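Two-domain protein containing predicted PHP-like metal-dependent phosphoesterase (Bacteroides vulgatus ATCC 8482, PDB 3E38) is probably a metal-dependent phosphoesterase of the PHP family that binds zinc ions and carries a second, Ig-like domain. Local coordinates at the interface of chains A and B. Coordinates in Å, arbitrary orientation; residue numbers count along the deposited sequence, not the author numbering. Chains: chain A/B, two-domain protein containing predicted PHP-like metal-dependent phosphoesterase.

The interface of chains A and B. Residues chain A 139, 141, 144-148, 177; chain B 286, 289, 294-297.
The guanidinium of B:Arg297 has the backbone of chain A over one face, with the peptide nitrogen of A:Thr147 above its centre and the carbonyl oxygen of A:Asp146 toward the rim, while A:Gln144 O and A:Thr148 CB lie at its edge, in plane. CD of B:Lys286 rests on the rim of one face of the B:His289 ring and likewise on that of B:Tyr295; the B:His289 edge points to the A:Asp146 carboxylate. A loop read through both main-chain carbonyls and side-chain oxygens is well illustrated by B:Arg297. B:Arg297 NH2 donates to A:Gln144 O at 2.8 Å, nearly straight (167° at H). NH1 and NH2 together grip the hydroxyl OG1 of A:Thr148 end-on. The chain bends at chi3 (-59°) to get there, and B:Arg297 N donates to the anti lone pair of A:Asp141 OD2. An alanine here would probably leave the loop from A:Gln144 to A:Thr148 less firmly held, losing the bonds to A:Gln144 O and A:Thr148 OG1 but not that of the backbone N. B:Lys286 NZ donates a hydrogen bond to A:Pro145 O at 2.6 Å, and its side chain crosses A:Asp146 at about a right angle, forming a salt bridge with OD1. B:Tyr295 O, accepting from B:Lys286 NZ, helps position it. A:Asp146 OD1 also accepts from B:His289 NE2 at 2.8 Å, tip to tip and from above the carboxylate plane, in a strongly bent bond (118° at H); the nearby lysine, and the histidine if protonated, would probably favour the ionised aspartate. This polar patch, repeated by two-fold symmetry, joins the Ig-like domain of one copy to the other, perhaps supporting a dimer.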
# COMPACT_ATOMS: atom_id res chain seq x y z
N GLY A 139 -16.52 23.65 -15.46
CA GLY A 139 -15.40 23.41 -16.37
C GLY A 139 -15.39 22.07 -17.07
O GLY A 139 -14.53 21.79 -17.91
N ASP A 141 -15.53 19.38 -19.48
CA ASP A 141 -15.21 19.57 -20.91
C ASP A 141 -16.30 19.03 -21.81
O ASP A 141 -16.39 19.38 -22.97
CB ASP A 141 -13.80 19.04 -21.29
CG ASP A 141 -13.63 17.54 -21.02
OD1 ASP A 141 -14.66 16.87 -20.81
OD2 ASP A 141 -12.47 17.05 -21.03
N GLN A 144 -18.29 22.44 -21.74
CA GLN A 144 -17.45 23.58 -22.18
C GLN A 144 -16.11 22.99 -22.67
O GLN A 144 -15.16 22.80 -21.90
CB GLN A 144 -17.28 24.63 -21.11
CG GLN A 144 -18.58 25.13 -20.50
CD GLN A 144 -18.50 26.58 -20.14
OE1 GLN A 144 -18.38 27.44 -21.03
NE2 GLN A 144 -18.59 26.89 -18.85
N PRO A 145 -16.03 22.65 -23.94
CA PRO A 145 -14.81 21.92 -24.27
C PRO A 145 -13.53 22.69 -24.42
O PRO A 145 -12.49 22.07 -24.39
CB PRO A 145 -15.14 21.27 -25.61
CG PRO A 145 -16.40 22.00 -26.10
CD PRO A 145 -17.12 22.33 -24.87
N ASP A 146 -13.58 24.00 -24.52
CA ASP A 146 -12.34 24.76 -24.74
C ASP A 146 -11.98 25.75 -23.63
O ASP A 146 -10.82 25.82 -23.16
CB ASP A 146 -12.45 25.47 -26.08
CG ASP A 146 -12.52 24.49 -27.25
OD1 ASP A 146 -11.71 23.53 -27.27
OD2 ASP A 146 -13.37 24.66 -28.15
N THR A 147 -12.99 26.49 -23.23
CA THR A 147 -12.89 27.53 -22.21
C THR A 147 -13.99 27.34 -21.20
O THR A 147 -15.09 26.96 -21.56
CB THR A 147 -13.08 28.95 -22.84
OG1 THR A 147 -12.06 29.18 -23.81
CG2 THR A 147 -12.97 30.05 -21.80
N THR A 148 -13.69 27.63 -19.93
CA THR A 148 -14.71 27.63 -18.87
C THR A 148 -15.23 29.07 -18.77
O THR A 148 -14.63 29.96 -18.18
CB THR A 148 -14.21 27.12 -17.54
OG1 THR A 148 -13.61 25.82 -17.73
CG2 THR A 148 -15.34 27.00 -16.56
N GLU A 177 -11.17 28.82 -12.60
CA GLU A 177 -11.90 29.96 -13.13
C GLU A 177 -12.98 30.29 -12.13
O GLU A 177 -13.35 31.44 -11.94
CB GLU A 177 -12.51 29.64 -14.49
CG GLU A 177 -11.46 29.37 -15.58
CD GLU A 177 -11.01 27.90 -15.70
OE1 GLU A 177 -11.35 27.02 -14.87
OE2 GLU A 177 -10.30 27.63 -16.69
N LYS B 286 -4.95 19.84 -23.96
CA LYS B 286 -5.32 20.38 -25.27
C LYS B 286 -4.65 21.73 -25.50
O LYS B 286 -4.66 22.61 -24.66
CB LYS B 286 -6.85 20.50 -25.43
CG LYS B 286 -7.31 20.96 -26.80
CD LYS B 286 -8.78 20.75 -27.05
CE LYS B 286 -9.66 21.41 -26.04
NZ LYS B 286 -11.07 20.91 -26.24
N HIS B 289 -6.10 24.38 -31.45
CA HIS B 289 -6.73 23.46 -32.37
C HIS B 289 -7.91 24.05 -33.15
O HIS B 289 -8.33 25.17 -32.93
CB HIS B 289 -7.25 22.26 -31.58
CG HIS B 289 -8.33 22.64 -30.60
ND1 HIS B 289 -8.06 23.30 -29.42
CD2 HIS B 289 -9.68 22.54 -30.68
CE1 HIS B 289 -9.20 23.54 -28.79
NE2 HIS B 289 -10.20 23.10 -29.54
N VAL B 294 -13.79 18.61 -31.71
CA VAL B 294 -14.15 18.56 -30.30
C VAL B 294 -13.55 17.41 -29.54
O VAL B 294 -13.90 16.26 -29.76
CB VAL B 294 -15.70 18.54 -30.12
CG1 VAL B 294 -16.09 18.58 -28.61
CG2 VAL B 294 -16.37 19.69 -30.92
N TYR B 295 -12.62 17.73 -28.64
CA TYR B 295 -12.03 16.70 -27.79
C TYR B 295 -11.71 17.21 -26.38
O TYR B 295 -11.90 18.40 -26.02
CB TYR B 295 -10.80 16.05 -28.47
CG TYR B 295 -9.69 17.00 -28.86
CD1 TYR B 295 -9.85 17.87 -29.93
CD2 TYR B 295 -8.49 17.02 -28.15
CE1 TYR B 295 -8.82 18.75 -30.30
CE2 TYR B 295 -7.46 17.91 -28.49
CZ TYR B 295 -7.64 18.78 -29.57
OH TYR B 295 -6.61 19.64 -29.92
N PHE B 296 -11.20 16.27 -25.61
CA PHE B 296 -10.86 16.49 -24.19
C PHE B 296 -10.14 17.79 -23.98
O PHE B 296 -9.56 18.33 -24.92
CB PHE B 296 -10.00 15.36 -23.63
CG PHE B 296 -8.62 15.25 -24.23
CD1 PHE B 296 -7.57 16.06 -23.79
CD2 PHE B 296 -8.34 14.24 -25.15
CE1 PHE B 296 -6.30 15.92 -24.31
CE2 PHE B 296 -7.05 14.06 -25.65
CZ PHE B 296 -6.04 14.91 -25.25
N ARG B 297 -10.19 18.31 -22.74
CA ARG B 297 -9.46 19.55 -22.45
C ARG B 297 -8.14 19.18 -21.83
O ARG B 297 -7.11 19.79 -22.10
CB ARG B 297 -10.18 20.53 -21.54
CG ARG B 297 -9.82 21.92 -22.08
CD ARG B 297 -10.30 23.11 -21.35
NE ARG B 297 -11.74 23.21 -21.21
CZ ARG B 297 -12.24 24.08 -20.35
NH1 ARG B 297 -11.37 24.83 -19.68
NH2 ARG B 297 -13.55 24.23 -20.15
O HOH W 1 -12.14 20.75 -28.79